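Local coordinates for protein adhesin (Neisseria meningitidis, PDB 5MY7) that probably acts as an adhesin of Neisseria meningitidis and as an inhibitor of lysozyme, at residues K31-Y36 with K43-Y48; V37-K42 with V117-S122; G54-A59 with M70-D75; G88-G93 with T110-Q115. All blocks are in the same frame, centred on the assembly; numbering follows the deposited sequence.

Interaction 1 (K31-Y36 with K43-Y48); sequences KKTVSY and KVKVTY
Tyr36 and Tyr48 reach toward each other tip to tip on one face of the hairpin formed by strands 31-37 and 43-50, and Tyr48 OH donates a hydrogen bond of 2.8 Å to Tyr36 OH. Tyr36 OH lies at the edge of the Tyr48 ring, near its plane. Tyr36 CE1 also touches Val46 CG2 at 3.8 Å, approaching obliquely. Within the strands, Val34 CG1 lies over one face of the Tyr36 ring and Val46 CG1 over one face of the Tyr48 ring, both offset toward the rim. On the other face of the sheet, the non-hydrogen-bonded pair Thr33 and Thr47 joins its hydroxyls, OG1 to OG1, at 2.8 Å. Each OG1 is anti to its own carbonyl carbon (chi1 -60° and -59°), which turns both oxygens to the same gap; Thr33 CG2 is pressed closely against Lys45 CG at 3.3 Å. Three antiparallel hydrogen-bonded pairs, Lys32 with Tyr48, Val34 with Val46 and Tyr36 with Val44, set this register, and Val44 N to Tyr36 O, at 3.2 Å, is the longest of their six bonds. Ile107 of strand 107-110 packs on Tyr36, Val46 and Tyr48, while Thr47 bonds through its backbone to Ser60. The proton of Tyr48 OH is thus taken up by Tyr36 OH beside an apolar core, linking the two ring ends across the hairpin.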
loop_
_atom_site.group_PDB
_atom_site.type_symbol
_atom_site.label_atom_id
_atom_site.label_comp_id
_atom_site.label_asym_id
_atom_site.label_seq_id
_atom_site.Cartn_x
_atom_site.Cartn_y
_atom_site.Cartn_z
ATOM N N LYS A 31 -6.992 11.882 -4.152
ATOM C CA LYS A 31 -5.777 11.058 -4.234
ATOM C C LYS A 31 -4.601 11.752 -3.543
ATOM O O LYS A 31 -4.473 12.972 -3.610
ATOM C CB LYS A 31 -5.392 10.835 -5.704
ATOM C CG LYS A 31 -6.441 10.155 -6.562
ATOM C CD LYS A 31 -5.961 10.044 -7.997
ATOM C CE LYS A 31 -7.054 9.461 -8.854
ATOM N NZ LYS A 31 -6.603 9.385 -10.264
ATOM N N LYS A 32 -3.756 10.935 -2.909
ATOM C CA LYS A 32 -2.450 11.409 -2.360
ATOM C C LYS A 32 -1.346 10.399 -2.700
ATOM O O LYS A 32 -1.533 9.191 -2.525
ATOM C CB LYS A 32 -2.496 11.563 -0.817
ATOM C CG LYS A 32 -3.568 12.483 -0.243
ATOM C CD LYS A 32 -3.335 13.956 -0.573
ATOM C CE LYS A 32 -4.578 14.780 -0.265
ATOM N NZ LYS A 32 -4.379 16.157 -0.785
ATOM N N THR A 33 -0.180 10.891 -3.115
ATOM C CA THR A 33 0.928 10.023 -3.564
ATOM C C THR A 33 2.122 10.129 -2.609
ATOM O O THR A 33 2.488 11.252 -2.207
ATOM C CB THR A 33 1.319 10.372 -5.009
ATOM O OG1 THR A 33 0.183 10.167 -5.883
ATOM C CG2 THR A 33 2.492 9.515 -5.508
ATOM N N VAL A 34 2.718 8.989 -2.288
ATOM C CA VAL A 34 3.899 8.897 -1.421
ATOM C C VAL A 34 4.989 8.097 -2.167
ATOM O O VAL A 34 4.692 7.028 -2.764
ATOM C CB VAL A 34 3.596 8.221 -0.039
ATOM C CG1 VAL A 34 4.840 8.166 0.836
ATOM C CG2 VAL A 34 2.463 8.945 0.647
ATOM N N SER A 35 6.236 8.625 -2.157
ATOM C CA SER A 35 7.397 7.898 -2.702
ATOM C C SER A 35 8.194 7.262 -1.576
ATOM O O SER A 35 8.432 7.920 -0.548
ATOM C CB SER A 35 8.299 8.861 -3.536
ATOM O OG SER A 35 7.569 9.309 -4.660
ATOM N N TYR A 36 8.575 5.991 -1.773
ATOM C CA TYR A 36 9.271 5.161 -0.772
ATOM C C TYR A 36 10.626 4.630 -1.231
ATOM O O TYR A 36 10.829 4.430 -2.443
ATOM C CB TYR A 36 8.423 3.932 -0.389
ATOM C CG TYR A 36 7.036 4.250 0.152
ATOM C CD1 TYR A 36 5.971 4.418 -0.695
ATOM C CD2 TYR A 36 6.799 4.323 1.540
ATOM C CE1 TYR A 36 4.684 4.718 -0.201
ATOM C CE2 TYR A 36 5.552 4.621 2.054
ATOM C CZ TYR A 36 4.483 4.825 1.167
ATOM O OH TYR A 36 3.213 5.105 1.631
ATOM N N LYS A 43 12.707 1.148 -5.022
ATOM C CA LYS A 43 11.920 2.392 -4.958
ATOM C C LYS A 43 10.508 2.153 -5.522
ATOM O O LYS A 43 10.340 1.457 -6.506
ATOM C CB LYS A 43 12.625 3.518 -5.740
ATOM C CG LYS A 43 13.908 3.968 -5.044
ATOM C CD LYS A 43 14.785 4.952 -5.806
ATOM C CE LYS A 43 16.107 5.159 -5.051
ATOM N NZ LYS A 43 16.995 3.949 -5.077
ATOM N N VAL A 44 9.510 2.681 -4.833
ATOM C CA VAL A 44 8.126 2.555 -5.305
ATOM C C VAL A 44 7.299 3.797 -4.947
ATOM O O VAL A 44 7.455 4.345 -3.826
ATOM C CB VAL A 44 7.471 1.215 -4.766
ATOM C CG1 VAL A 44 7.339 1.177 -3.233
ATOM C CG2 VAL A 44 6.113 0.953 -5.434
ATOM N N LYS A 45 6.413 4.189 -5.876
ATOM C CA LYS A 45 5.490 5.294 -5.690
ATOM C C LYS A 45 4.076 4.712 -5.562
ATOM O O LYS A 45 3.616 3.971 -6.473
ATOM C CB LYS A 45 5.579 6.247 -6.892
ATOM C CG LYS A 45 4.865 7.571 -6.778
ATOM C CD LYS A 45 5.200 8.512 -7.966
ATOM C CE LYS A 45 4.716 7.969 -9.341
ATOM N NZ LYS A 45 3.262 7.484 -9.493
ATOM N N VAL A 46 3.369 5.107 -4.495
ATOM C CA VAL A 46 2.007 4.593 -4.231
ATOM C C VAL A 46 1.034 5.743 -4.085
ATOM O O VAL A 46 1.306 6.716 -3.371
ATOM C CB VAL A 46 1.940 3.725 -2.922
ATOM C CG1 VAL A 46 0.530 3.116 -2.718
ATOM C CG2 VAL A 46 3.006 2.635 -2.970
ATOM N N THR A 47 -0.111 5.626 -4.778
ATOM C CA THR A 47 -1.210 6.577 -4.738
ATOM C C THR A 47 -2.387 5.978 -3.962
ATOM O O THR A 47 -2.842 4.875 -4.301
ATOM C CB THR A 47 -1.624 7.011 -6.155
ATOM O OG1 THR A 47 -0.495 7.610 -6.816
ATOM C CG2 THR A 47 -2.809 8.019 -6.107
ATOM N N TYR A 48 -2.826 6.690 -2.920
ATOM C CA TYR A 48 -3.942 6.284 -2.090
ATOM C C TYR A 48 -5.176 7.104 -2.427
ATOM O O TYR A 48 -5.110 8.363 -2.515
ATOM C CB TYR A 48 -3.605 6.424 -0.595
ATOM C CG TYR A 48 -2.357 5.663 -0.165
ATOM C CD1 TYR A 48 -2.419 4.298 0.152
ATOM C CD2 TYR A 48 -1.093 6.265 -0.123
ATOM C CE1 TYR A 48 -1.294 3.575 0.510
ATOM C CE2 TYR A 48 0.032 5.548 0.254
ATOM C CZ TYR A 48 -0.064 4.200 0.554
ATOM O OH TYR A 48 1.054 3.459 0.934
#

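Interaction 2 (V37-K42 with V117-S122); sequences VCQQGK and VFKDCS
A disulfide staples the loop after strand 31-37 to the last strand of the chain: Cys38 SG and Cys121 SG are bonded at 2.1 Å with a C-S-S-C torsion of 102°. The sulfur of Cys38 sits at the edge of the Phe118 ring, a sulfur-aromatic contact. Lys42 approaches over one face of that ring, its NZ 3.9 Å from the ring centroid in a cation-pi contact and offset toward the rim. The same NZ donates to Val117 O at 2.9 Å, so the ammonium is held by a carbonyl and a ring. Gln39 lies beside Lys119, pointing the same way; Gln39 N gives a nearly straight bond to Lys119 O (2.9 Å, 179°), and Gln39 NE2 meets Asp120 OD2 from above the carboxylate plane at 3.0 Å. A water bridges Gln39 O and Lys119 N. Val37 and Ser122 pair as a single antiparallel bridge, with Val37 N to Ser122 O at 3.0 Å. Val44 of strand 43-50 packs on Cys38 and Phe118. Val117 and Phe118 both face Ile109 in a classic beta bulge, and the arrangement is a disulfide-tied loop that fastens the first hairpin to the last strand of this all-beta, ACP-like domain.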
loop_
_atom_site.group_PDB
_atom_site.type_symbol
_atom_site.label_atom_id
_atom_site.label_comp_id
_atom_site.label_asym_id
_atom_site.label_seq_id
_atom_site.Cartn_x
_atom_site.Cartn_y
_atom_site.Cartn_z
ATOM N N VAL A 37 11.539 4.414 -0.256
ATOM C CA VAL A 37 12.815 3.662 -0.444
ATOM C C VAL A 37 12.712 2.438 0.496
ATOM O O VAL A 37 12.358 2.554 1.709
ATOM C CB VAL A 37 14.062 4.548 -0.189
ATOM C CG1 VAL A 37 14.107 5.695 -1.147
ATOM C CG2 VAL A 37 14.099 5.089 1.220
ATOM N N CYS A 38 13.066 1.279 -0.057
ATOM C CA CYS A 38 12.926 -0.018 0.608
ATOM C C CYS A 38 14.266 -0.746 0.720
ATOM O O CYS A 38 15.336 -0.206 0.303
ATOM C CB CYS A 38 11.908 -0.863 -0.169
ATOM S SG CYS A 38 10.376 -0.031 -0.677
ATOM N N GLN A 39 14.239 -1.964 1.283
ATOM C CA GLN A 39 15.439 -2.856 1.296
ATOM C C GLN A 39 15.996 -3.087 -0.112
ATOM O O GLN A 39 15.206 -3.094 -1.094
ATOM C CB GLN A 39 15.084 -4.213 1.889
ATOM C CG GLN A 39 15.421 -4.336 3.330
ATOM C CD GLN A 39 15.200 -5.736 3.849
ATOM O OE1 GLN A 39 15.427 -6.726 3.143
ATOM N NE2 GLN A 39 14.775 -5.829 5.102
ATOM N N GLN A 40 17.345 -3.222 -0.199
ATOM C CA GLN A 40 18.091 -3.384 -1.461
ATOM C C GLN A 40 17.946 -2.189 -2.391
ATOM O O GLN A 40 18.157 -2.303 -3.612
ATOM C CB GLN A 40 17.676 -4.655 -2.213
ATOM C CG GLN A 40 17.854 -5.934 -1.389
ATOM C CD GLN A 40 17.123 -7.159 -1.941
ATOM O OE1 GLN A 40 16.496 -7.119 -3.022
ATOM N NE2 GLN A 40 17.197 -8.276 -1.184
ATOM N N GLY A 41 17.591 -1.036 -1.824
ATOM C CA GLY A 41 17.426 0.149 -2.627
ATOM C C GLY A 41 16.261 0.202 -3.584
ATOM O O GLY A 41 16.234 1.077 -4.496
ATOM N N LYS A 42 15.283 -0.693 -3.390
ATOM C CA LYS A 42 14.132 -0.650 -4.288
ATOM C C LYS A 42 13.307 0.605 -3.980
ATOM O O LYS A 42 13.178 1.056 -2.815
ATOM C CB LYS A 42 13.258 -1.913 -4.166
ATOM C CG LYS A 42 13.970 -3.180 -4.610
ATOM C CD LYS A 42 13.056 -4.373 -4.840
ATOM C CE LYS A 42 12.200 -4.197 -6.060
ATOM N NZ LYS A 42 11.149 -5.296 -6.192
ATOM N N VAL A 117 8.341 -8.471 -1.960
ATOM C CA VAL A 117 9.155 -7.862 -3.044
ATOM C C VAL A 117 9.463 -6.378 -2.805
ATOM O O VAL A 117 10.347 -5.817 -3.477
ATOM C CB VAL A 117 8.549 -8.090 -4.438
ATOM C CG1 VAL A 117 8.650 -9.554 -4.852
ATOM C CG2 VAL A 117 7.133 -7.594 -4.566
ATOM N N PHE A 118 8.769 -5.716 -1.882
ATOM C CA PHE A 118 9.146 -4.383 -1.389
ATOM C C PHE A 118 9.080 -4.487 0.150
ATOM O O PHE A 118 7.960 -4.595 0.730
ATOM C CB PHE A 118 8.195 -3.296 -1.924
ATOM C CG PHE A 118 8.288 -3.105 -3.444
ATOM C CD1 PHE A 118 7.534 -3.898 -4.308
ATOM C CD2 PHE A 118 9.154 -2.157 -4.017
ATOM C CE1 PHE A 118 7.639 -3.769 -5.684
ATOM C CE2 PHE A 118 9.238 -2.053 -5.400
ATOM C CZ PHE A 118 8.497 -2.844 -6.228
ATOM N N LYS A 119 10.243 -4.489 0.787
ATOM C CA LYS A 119 10.361 -4.836 2.225
ATOM C C LYS A 119 10.865 -3.624 3.007
ATOM O O LYS A 119 11.783 -2.907 2.547
ATOM C CB LYS A 119 11.247 -6.109 2.421
ATOM C CG LYS A 119 11.242 -6.622 3.843
ATOM C CD LYS A 119 11.834 -8.029 3.932
ATOM C CE LYS A 119 11.923 -8.424 5.393
ATOM N NZ LYS A 119 10.598 -8.329 6.083
ATOM N N ASP A 120 10.250 -3.347 4.163
ATOM C CA ASP A 120 10.759 -2.280 5.074
ATOM C C ASP A 120 10.880 -0.920 4.366
ATOM O O ASP A 120 11.902 -0.208 4.474
ATOM C CB ASP A 120 12.138 -2.634 5.690
ATOM C CG ASP A 120 12.112 -3.773 6.667
ATOM O OD1 ASP A 120 11.033 -4.239 7.079
ATOM O OD2 ASP A 120 13.230 -4.180 7.059
ATOM N N CYS A 121 9.797 -0.549 3.703
ATOM C CA CYS A 121 9.756 0.702 2.939
ATOM C C CYS A 121 9.422 1.914 3.833
ATOM O O CYS A 121 8.465 1.850 4.621
ATOM C CB CYS A 121 8.727 0.617 1.834
ATOM S SG CYS A 121 8.897 -0.745 0.684
ATOM N N SER A 122 10.182 3.007 3.725
ATOM C CA SER A 122 9.854 4.257 4.447
ATOM C C SER A 122 9.721 5.405 3.427
ATOM O O SER A 122 10.383 5.397 2.372
ATOM C CB SER A 122 10.867 4.594 5.534
ATOM O OG SER A 122 12.106 4.652 4.948
HETATM O O HOH W 1 12.586 -4.262 -0.888
#

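Interaction 3 (G54-A59 with M70-D75); sequences GLTTYA and MPVNLD
Val72 holds CG1 between its backbone N and carbonyl carbon (chi1 69°), and this branch lies against Thr56 and Thr57, 3.6 Å from Thr57 O and slightly farther from Thr56 O. Met70 starts with CG anti to its carbonyl carbon and bends at chi3 (-84°), which places CE 3.7 Å from Ala59 O, while Met70 CB also touches that oxygen. Both side chains therefore pack on backbone carbonyls of the partner strand. Three backbone bonds hold the segments together. Ala59 and Met70 make a hydrogen-bonded antiparallel pair, with Ala59 N to Met70 O at 3.0 Å and Met70 N to Ala59 O at 2.8 Å. Tyr58 and Pro71 form the non-hydrogen-bonded pair beside it, where proline's lack of an N-H costs no cross-strand bond; Tyr58 CA lies 3.4 Å from Met70 O in a CA-H...O contact. The third bond, Val72 N to Thr57 O at 3.0 Å, is straight at its hydrogen (173°) but reaches the oxygen from above the carbonyl plane. Beyond Val72 the chain leaves the partner strand. Pairing also continues outward: Thr57 and Tyr58 both bond through the backbone to Gly49 on strand 43-50, while Pro71 bonds to Gly85 and Asn73 to Phe83. Tyr84 of strand 82-84 packs on Ala59, Met70 and Val72, and its OH is hydrogen-bonded to Thr56 OG1. Leu92 of strand 91-94 covers Ala59 and Met70, so this hairpin of strands 56-63 and 66-71 rests against the second sheet.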
loop_
_atom_site.group_PDB
_atom_site.type_symbol
_atom_site.label_atom_id
_atom_site.label_comp_id
_atom_site.label_asym_id
_atom_site.label_seq_id
_atom_site.Cartn_x
_atom_site.Cartn_y
_atom_site.Cartn_z
ATOM N N GLY A 54 -13.275 10.312 4.744
ATOM C CA GLY A 54 -11.866 10.316 5.154
ATOM C C GLY A 54 -11.179 8.946 5.230
ATOM O O GLY A 54 -10.069 8.891 5.704
ATOM N N LEU A 55 -11.822 7.863 4.775
ATOM C CA LEU A 55 -11.252 6.504 4.787
ATOM C C LEU A 55 -10.590 6.202 3.428
ATOM O O LEU A 55 -11.067 6.646 2.372
ATOM C CB LEU A 55 -12.360 5.464 5.055
ATOM C CG LEU A 55 -13.245 5.622 6.323
ATOM C CD1 LEU A 55 -14.522 4.782 6.265
ATOM C CD2 LEU A 55 -12.476 5.299 7.595
ATOM N N THR A 56 -9.507 5.424 3.439
ATOM C CA THR A 56 -8.848 4.977 2.166
ATOM C C THR A 56 -9.693 3.881 1.493
ATOM O O THR A 56 -10.366 3.057 2.160
ATOM C CB THR A 56 -7.339 4.477 2.264
ATOM O OG1 THR A 56 -7.314 3.340 3.143
ATOM C CG2 THR A 56 -6.438 5.630 2.719
ATOM N N THR A 57 -9.724 3.929 0.174
ATOM C CA THR A 57 -10.463 2.964 -0.624
ATOM C C THR A 57 -9.587 2.061 -1.490
ATOM O O THR A 57 -10.013 0.974 -1.911
ATOM C CB THR A 57 -11.472 3.680 -1.525
ATOM O OG1 THR A 57 -10.784 4.519 -2.439
ATOM C CG2 THR A 57 -12.491 4.520 -0.687
ATOM N N TYR A 58 -8.360 2.504 -1.802
ATOM C CA TYR A 58 -7.427 1.710 -2.607
ATOM C C TYR A 58 -5.991 2.248 -2.433
ATOM O O TYR A 58 -5.793 3.389 -1.965
ATOM C CB TYR A 58 -7.814 1.688 -4.108
ATOM C CG TYR A 58 -7.642 3.050 -4.831
ATOM C CD1 TYR A 58 -6.398 3.453 -5.302
ATOM C CD2 TYR A 58 -8.715 3.884 -5.056
ATOM C CE1 TYR A 58 -6.232 4.663 -5.967
ATOM C CE2 TYR A 58 -8.559 5.100 -5.706
ATOM C CZ TYR A 58 -7.326 5.477 -6.188
ATOM O OH TYR A 58 -7.179 6.703 -6.830
ATOM N N ALA A 59 -5.031 1.387 -2.825
ATOM C CA ALA A 59 -3.602 1.757 -3.003
ATOM C C ALA A 59 -3.191 1.330 -4.392
ATOM O O ALA A 59 -3.410 0.185 -4.784
ATOM C CB ALA A 59 -2.730 1.044 -1.963
ATOM N N MET A 70 -4.866 -1.932 -5.947
ATOM C CA MET A 70 -5.232 -2.895 -4.871
ATOM C C MET A 70 -6.350 -2.309 -3.992
ATOM O O MET A 70 -6.129 -1.329 -3.256
ATOM C CB MET A 70 -3.980 -3.169 -4.030
ATOM C CG MET A 70 -2.820 -3.804 -4.816
ATOM S SD MET A 70 -1.239 -3.868 -3.920
ATOM C CE MET A 70 -0.696 -2.213 -4.328
ATOM N N PRO A 71 -7.584 -2.852 -4.104
ATOM C CA PRO A 71 -8.679 -2.307 -3.282
ATOM C C PRO A 71 -8.462 -2.544 -1.780
ATOM O O PRO A 71 -7.926 -3.604 -1.423
ATOM C CB PRO A 71 -9.895 -3.142 -3.704
ATOM C CG PRO A 71 -9.310 -4.417 -4.203
ATOM C CD PRO A 71 -8.039 -3.999 -4.900
ATOM N N VAL A 72 -8.922 -1.644 -0.920
ATOM C CA VAL A 72 -8.796 -1.862 0.530
ATOM C C VAL A 72 -9.498 -3.191 0.897
ATOM O O VAL A 72 -10.575 -3.535 0.343
ATOM C CB VAL A 72 -9.294 -0.667 1.343
ATOM C CG1 VAL A 72 -10.817 -0.509 1.241
ATOM C CG2 VAL A 72 -8.819 -0.714 2.799
ATOM N N ASN A 73 -8.868 -3.918 1.810
ATOM C CA ASN A 73 -9.394 -5.199 2.244
ATOM C C ASN A 73 -9.898 -5.027 3.689
ATOM O O ASN A 73 -9.132 -5.127 4.665
ATOM C CB ASN A 73 -8.315 -6.278 2.116
ATOM C CG ASN A 73 -8.873 -7.662 2.322
ATOM O OD1 ASN A 73 -9.760 -7.869 3.174
ATOM N ND2 ASN A 73 -8.406 -8.588 1.541
ATOM N N LEU A 74 -11.194 -4.778 3.814
ATOM C CA LEU A 74 -11.749 -4.496 5.147
ATOM C C LEU A 74 -11.746 -5.713 6.047
ATOM O O LEU A 74 -11.552 -5.578 7.294
ATOM C CB LEU A 74 -13.175 -3.925 5.072
ATOM C CG LEU A 74 -13.318 -2.640 4.284
ATOM C CD1 LEU A 74 -14.791 -2.250 4.168
ATOM C CD2 LEU A 74 -12.489 -1.535 4.905
ATOM N N ASP A 75 -11.938 -6.909 5.471
ATOM C CA ASP A 75 -11.973 -8.165 6.295
ATOM C C ASP A 75 -10.658 -8.468 6.980
ATOM O O ASP A 75 -10.644 -9.040 8.073
ATOM C CB ASP A 75 -12.301 -9.354 5.398
ATOM C CG ASP A 75 -13.738 -9.396 4.971
ATOM O OD1 ASP A 75 -14.555 -8.538 5.388
ATOM O OD2 ASP A 75 -14.056 -10.358 4.220
#

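Interaction 4 (G88-G93 with T110-Q115)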
loop_
_atom_site.group_PDB
_atom_site.type_symbol
_atom_site.label_atom_id
_atom_site.label_comp_id
_atom_site.label_asym_id
_atom_site.label_seq_id
_atom_site.Cartn_x
_atom_site.Cartn_y
_atom_site.Cartn_z
ATOM N N GLY A 88 -4.361 -13.922 -4.700
ATOM C CA GLY A 88 -3.889 -14.046 -6.084
ATOM C C GLY A 88 -3.283 -12.830 -6.741
ATOM O O GLY A 88 -2.681 -12.944 -7.831
ATOM N N GLY A 89 -3.474 -11.676 -6.118
ATOM C CA GLY A 89 -2.867 -10.444 -6.543
ATOM C C GLY A 89 -1.731 -9.981 -5.604
ATOM O O GLY A 89 -1.345 -10.623 -4.610
ATOM N N TYR A 90 -1.213 -8.798 -5.917
ATOM C CA TYR A 90 -0.284 -8.104 -5.013
ATOM C C TYR A 90 -1.047 -7.656 -3.759
ATOM O O TYR A 90 -2.235 -7.242 -3.847
ATOM C CB TYR A 90 0.391 -6.883 -5.703
ATOM C CG TYR A 90 1.471 -7.289 -6.710
ATOM C CD1 TYR A 90 1.144 -7.573 -8.039
ATOM C CD2 TYR A 90 2.807 -7.334 -6.348
ATOM C CE1 TYR A 90 2.125 -7.945 -8.944
ATOM C CE2 TYR A 90 3.799 -7.701 -7.250
ATOM C CZ TYR A 90 3.453 -8.006 -8.555
ATOM O OH TYR A 90 4.421 -8.364 -9.477
ATOM N N VAL A 91 -0.338 -7.625 -2.615
ATOM C CA VAL A 91 -0.933 -7.216 -1.333
ATOM C C VAL A 91 -0.026 -6.207 -0.628
ATOM O O VAL A 91 1.173 -6.502 -0.365
ATOM C CB VAL A 91 -1.186 -8.454 -0.420
ATOM C CG1 VAL A 91 -1.695 -8.031 0.966
ATOM C CG2 VAL A 91 -2.197 -9.407 -1.082
ATOM N N LEU A 92 -0.592 -5.045 -0.306
ATOM C CA LEU A 92 0.119 -3.981 0.417
ATOM C C LEU A 92 -0.324 -3.939 1.883
ATOM O O LEU A 92 -1.532 -3.892 2.152
ATOM C CB LEU A 92 -0.048 -2.630 -0.275
ATOM C CG LEU A 92 0.774 -1.419 0.266
ATOM C CD1 LEU A 92 0.989 -0.407 -0.853
ATOM C CD2 LEU A 92 0.183 -0.695 1.471
ATOM N N GLY A 93 0.641 -3.933 2.814
ATOM C CA GLY A 93 0.353 -3.781 4.241
ATOM C C GLY A 93 1.018 -2.523 4.837
ATOM O O GLY A 93 2.187 -2.183 4.482
ATOM N N THR A 110 3.745 -7.607 -0.986
ATOM C CA THR A 110 3.964 -9.001 -1.240
ATOM C C THR A 110 3.405 -9.350 -2.625
ATOM O O THR A 110 2.319 -8.908 -3.001
ATOM C CB THR A 110 3.297 -9.862 -0.126
ATOM O OG1 THR A 110 3.809 -9.496 1.162
ATOM C CG2 THR A 110 3.588 -11.324 -0.338
ATOM N N ALA A 111 4.172 -10.157 -3.373
ATOM C CA ALA A 111 3.770 -10.613 -4.705
ATOM C C ALA A 111 2.772 -11.794 -4.632
ATOM O O ALA A 111 2.598 -12.404 -3.552
ATOM C CB ALA A 111 5.017 -10.997 -5.481
ATOM N N PRO A 112 2.130 -12.141 -5.750
ATOM C CA PRO A 112 1.200 -13.301 -5.762
ATOM C C PRO A 112 1.818 -14.627 -5.296
ATOM O O PRO A 112 1.074 -15.513 -4.827
ATOM C CB PRO A 112 0.790 -13.386 -7.222
ATOM C CG PRO A 112 0.840 -11.985 -7.708
ATOM C CD PRO A 112 2.056 -11.364 -7.003
ATOM N N ASP A 113 3.154 -14.789 -5.369
ATOM C CA ASP A 113 3.825 -16.011 -4.929
ATOM C C ASP A 113 4.150 -16.020 -3.418
ATOM O O ASP A 113 4.893 -16.924 -2.953
ATOM C CB ASP A 113 5.080 -16.340 -5.770
ATOM C CG ASP A 113 6.211 -15.312 -5.600
ATOM O OD1 ASP A 113 6.025 -14.302 -4.888
ATOM O OD2 ASP A 113 7.285 -15.548 -6.226
ATOM N N ASN A 114 3.699 -14.964 -2.713
ATOM C CA ASN A 114 3.932 -14.805 -1.258
ATOM C C ASN A 114 5.334 -14.333 -0.863
ATOM O O ASN A 114 5.641 -14.266 0.352
ATOM C CB ASN A 114 3.549 -16.095 -0.412
ATOM C CG ASN A 114 3.318 -15.781 1.078
ATOM O OD1 ASN A 114 2.523 -14.861 1.396
ATOM N ND2 ASN A 114 3.989 -16.535 2.001
ATOM N N GLN A 115 6.174 -13.941 -1.855
ATOM C CA GLN A 115 7.448 -13.309 -1.535
ATOM C C GLN A 115 7.291 -11.776 -1.339
ATOM O O GLN A 115 6.564 -11.127 -2.118
ATOM C CB GLN A 115 8.485 -13.618 -2.635
ATOM C CG GLN A 115 8.829 -15.125 -2.674
ATOM C CD GLN A 115 10.081 -15.452 -3.440
ATOM O OE1 GLN A 115 11.140 -15.613 -2.848
ATOM N NE2 GLN A 115 9.973 -15.515 -4.763
HETATM O O HOH W 2 2.393 -7.332 2.230
#
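Pro112 sets its CD almost exactly over the centre of the Tyr90 ring, 3.8 Å from the centroid and only 5° off the ring normal, a CH-pi contact made at the start of a turn. Farther round the ring, Tyr90 CE2 meets Ala111 CB at 3.9 Å. Pro112 CB also touches Gly88 O at 3.6 Å. The backbones join through one antiparallel hydrogen-bonded pair: Val91 N donates to Thr110 O at 3.0 Å, and Thr110 N to Val91 O at 2.9 Å. Val91 O is gripped again by a water 3.0 Å away, which also contacts Thr110 OG1, so the carbonyl has two donors. From Ala111 to Asn114 the chain makes a type I turn. Within it, Asp113 OD1 accepts from Gln115 N, just past the turn, at 3.1 Å in an Asx turn, while Asp113 OD2 takes Gln115 NE2, fastening the loop internally. A bound sodium ion lies about 4 Å from the Pro112 side chain. Tyr90 packs on Ile109 and on Val68 and Met70 of strand 66-71, an outermost strand of the other sheet, and Ala111 touches Val117 of strand 116-121 within its own sheet.

How the interactions relate
Interactions 1 and 3 lie on one four-stranded antiparallel sheet, joined through neighbouring strands 43-50 and 56-63, with Val46 CG1 and Ala59 CB 3.9 Å apart. Interaction 4 belongs to the second sheet, and Leu92 CD1 reaches back to Val46 CG1 at 4.0 Å. Interaction 2 ties the end of the first hairpin to strand 116-121 of the second sheet by its disulfide; beside it Tyr36 CB packs on Cys121 CB, while Val117 CG1 meets Ala111 CB of interaction 4. Interactions 3 and 4 are nested inside the loop that interaction 2 closes. The sodium ion by interaction 4 is about 7 Å from the Val117 side chain. The centres of interactions 2 and 3 are about 22 Å apart.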